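Local coordinates for lectin (Trichosanthes anguina, PDB 4HR6), which binds carbohydrate as a seed lectin and is a nontoxic, three-chain homologue of type II ribosome-inactivating proteins, at the interface of chains B and A. Residues are numbered along the deposited sequence; one frame, centred on the assembly and turned at random. Chains: chain A, Lectin; chain B, Lectin.

The interface of chains B and A. Residues chain B 13-14, 17, 20-21; chain A 113-114, 117-118, 120-121, 124, 196.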
# COMPACT_ATOMS: atom_id res chain seq x y z
N TYR B 13 -16.65 12.90 2.09
CA TYR B 13 -15.48 12.90 1.22
C TYR B 13 -15.02 11.47 0.89
O TYR B 13 -14.92 11.11 -0.27
CB TYR B 13 -14.34 13.71 1.84
CG TYR B 13 -13.06 13.61 1.04
CD1 TYR B 13 -12.94 14.23 -0.20
CD2 TYR B 13 -11.99 12.85 1.50
CE1 TYR B 13 -11.79 14.12 -0.95
CE2 TYR B 13 -10.82 12.75 0.76
CZ TYR B 13 -10.74 13.37 -0.47
OH TYR B 13 -9.59 13.26 -1.21
N LYS B 14 -14.83 10.64 1.92
CA LYS B 14 -14.40 9.24 1.73
C LYS B 14 -15.40 8.39 0.95
O LYS B 14 -15.00 7.54 0.17
CB LYS B 14 -14.16 8.55 3.06
CG LYS B 14 -12.95 9.05 3.79
CD LYS B 14 -12.77 8.25 5.07
CE LYS B 14 -11.79 8.90 6.02
NZ LYS B 14 -11.88 8.31 7.39
N ILE B 17 -14.87 9.44 -2.74
CA ILE B 17 -13.67 8.78 -3.26
C ILE B 17 -13.94 7.30 -3.44
O ILE B 17 -13.52 6.68 -4.44
CB ILE B 17 -12.45 8.99 -2.35
CG1 ILE B 17 -12.04 10.47 -2.30
CG2 ILE B 17 -11.27 8.11 -2.79
CD1 ILE B 17 -11.59 11.07 -3.62
N VAL B 20 -15.84 6.86 -6.69
CA VAL B 20 -14.98 7.04 -7.85
C VAL B 20 -14.20 5.74 -8.11
O VAL B 20 -14.21 5.24 -9.23
CB VAL B 20 -14.04 8.24 -7.70
CG1 VAL B 20 -12.96 8.26 -8.77
CG2 VAL B 20 -14.85 9.52 -7.74
N ARG B 21 -13.58 5.20 -7.06
CA ARG B 21 -12.83 3.93 -7.15
C ARG B 21 -13.65 2.76 -7.66
O ARG B 21 -13.18 1.97 -8.48
CB ARG B 21 -12.22 3.55 -5.79
CG ARG B 21 -11.11 4.48 -5.36
CD ARG B 21 -10.60 4.09 -4.00
NE ARG B 21 -9.50 4.94 -3.58
CZ ARG B 21 -9.20 5.21 -2.32
NH1 ARG B 21 -9.93 4.73 -1.32
NH2 ARG B 21 -8.18 6.00 -2.05
N MET A 113 -6.77 16.51 -4.89
CA MET A 113 -7.78 16.18 -3.89
C MET A 113 -8.83 15.21 -4.38
O MET A 113 -9.54 14.61 -3.56
CB MET A 113 -8.45 17.44 -3.38
CG MET A 113 -7.55 18.28 -2.50
SD MET A 113 -8.36 19.76 -1.84
CE MET A 113 -9.52 19.03 -0.68
N VAL A 114 -8.94 15.02 -5.70
CA VAL A 114 -9.92 14.09 -6.25
C VAL A 114 -9.26 12.88 -6.93
O VAL A 114 -9.51 11.73 -6.55
CB VAL A 114 -10.87 14.80 -7.24
CG1 VAL A 114 -11.83 13.81 -7.85
CG2 VAL A 114 -11.64 15.90 -6.53
N ALA A 117 -6.07 11.38 -4.72
CA ALA A 117 -6.64 10.73 -3.55
C ALA A 117 -7.30 9.41 -3.90
O ALA A 117 -7.29 8.49 -3.09
CB ALA A 117 -7.64 11.63 -2.88
N SER A 118 -7.91 9.32 -5.10
CA SER A 118 -8.54 8.08 -5.51
C SER A 118 -7.51 6.98 -5.75
O SER A 118 -7.80 5.80 -5.61
CB SER A 118 -9.38 8.28 -6.77
OG SER A 118 -10.47 9.17 -6.52
N PHE A 120 -4.49 6.62 -4.19
CA PHE A 120 -3.70 6.29 -3.01
C PHE A 120 -4.48 6.55 -1.70
O PHE A 120 -4.91 7.67 -1.45
CB PHE A 120 -2.43 7.13 -2.96
CG PHE A 120 -1.48 6.87 -4.10
CD1 PHE A 120 -0.64 5.78 -4.07
CD2 PHE A 120 -1.44 7.73 -5.19
CE1 PHE A 120 0.25 5.54 -5.12
CE2 PHE A 120 -0.57 7.50 -6.24
CZ PHE A 120 0.28 6.40 -6.20
N ARG A 121 -4.60 5.52 -0.87
CA ARG A 121 -5.17 5.62 0.48
C ARG A 121 -4.45 6.65 1.35
O ARG A 121 -5.09 7.42 2.04
CB ARG A 121 -5.19 4.25 1.16
CG ARG A 121 -6.16 3.25 0.54
CD ARG A 121 -6.66 2.23 1.57
NE ARG A 121 -7.71 1.37 1.03
CZ ARG A 121 -7.51 0.25 0.32
NH1 ARG A 121 -6.28 -0.20 0.07
NH2 ARG A 121 -8.55 -0.44 -0.14
N GLU A 124 -5.79 10.04 0.18
CA GLU A 124 -7.16 10.11 0.67
C GLU A 124 -7.21 10.47 2.17
O GLU A 124 -7.96 11.37 2.58
CB GLU A 124 -7.84 8.77 0.45
CG GLU A 124 -9.31 8.75 0.86
CD GLU A 124 -9.85 7.34 0.98
OE1 GLU A 124 -11.07 7.18 1.19
OE2 GLU A 124 -9.05 6.39 0.84
N ALA A 196 -4.76 2.06 -4.65
CA ALA A 196 -6.15 1.61 -4.74
C ALA A 196 -6.59 1.40 -6.16
O ALA A 196 -7.55 0.69 -6.38
CB ALA A 196 -7.10 2.58 -4.03
O HOH W 1 -12.98 5.75 0.60
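The guanidinium of B:Arg21 carries most of the polar contact where helix 10-24 of chain B packs on the C-terminal end of helix 103-119 and the start of helix 121-132 of chain A. B:Arg21 NE donates an almost straight hydrogen bond (169° at H) to A:Ser118 O at 2.8 Å; that oxygen lies near the guanidinium plane, although the donor sits above the plane of the carbonyl. B:Arg21 NH2 reaches the preceding carbonyl, A:Ala117 O, also at 2.8 Å, here within the carbonyl plane but with a more bent N-H. The NH1/NH2 end grips A:Glu124 end-on in a salt bridge, B:Arg21 NH1 donating to A:Glu124 OE2 at 2.9 Å. B:Arg21 NH2, shared with A:Ala117 O, meets the same A:Glu124 OE2 at 3.0 Å. The two flat groups stand nearly perpendicular (82°), so OE2 is met from above the carboxylate plane. The cation probably offsets partial negative charge at the end of helix 103-119 and would favour an ionised A:Glu124.

Several features fix this geometry. The B:Arg21 chain runs extended from CG to NE, and its guanidinium is sandwiched: B:Ile17 CG2 lies 3.6 Å above the centre of one face, A:Ala196 CB over the other near NE, limiting tilt while the edges bond. A:Glu124 is likewise extended, CG anti to its backbone N (chi1 -177°), and OE1 shares a water with B:Lys14 O. One turn before B:Ile17, B:Tyr13 OH donates a 2.7 Å hydrogen bond to A:Met113 O in the carbonyl plane, while B:Ile17 CG1 covers its ring's rim. B:Ile17 CD1 and B:Val20 CG1 rest against A:Ser118 OG, whose rotation is held by its bond to A:Val114 O, 2.7 Å away.

Chains B and A are fragments of one RIP A-chain-like domain, so this intradomain helix packing probably holds them together and braces helix 103-119, whose EASKF matches the RIP active-site motif.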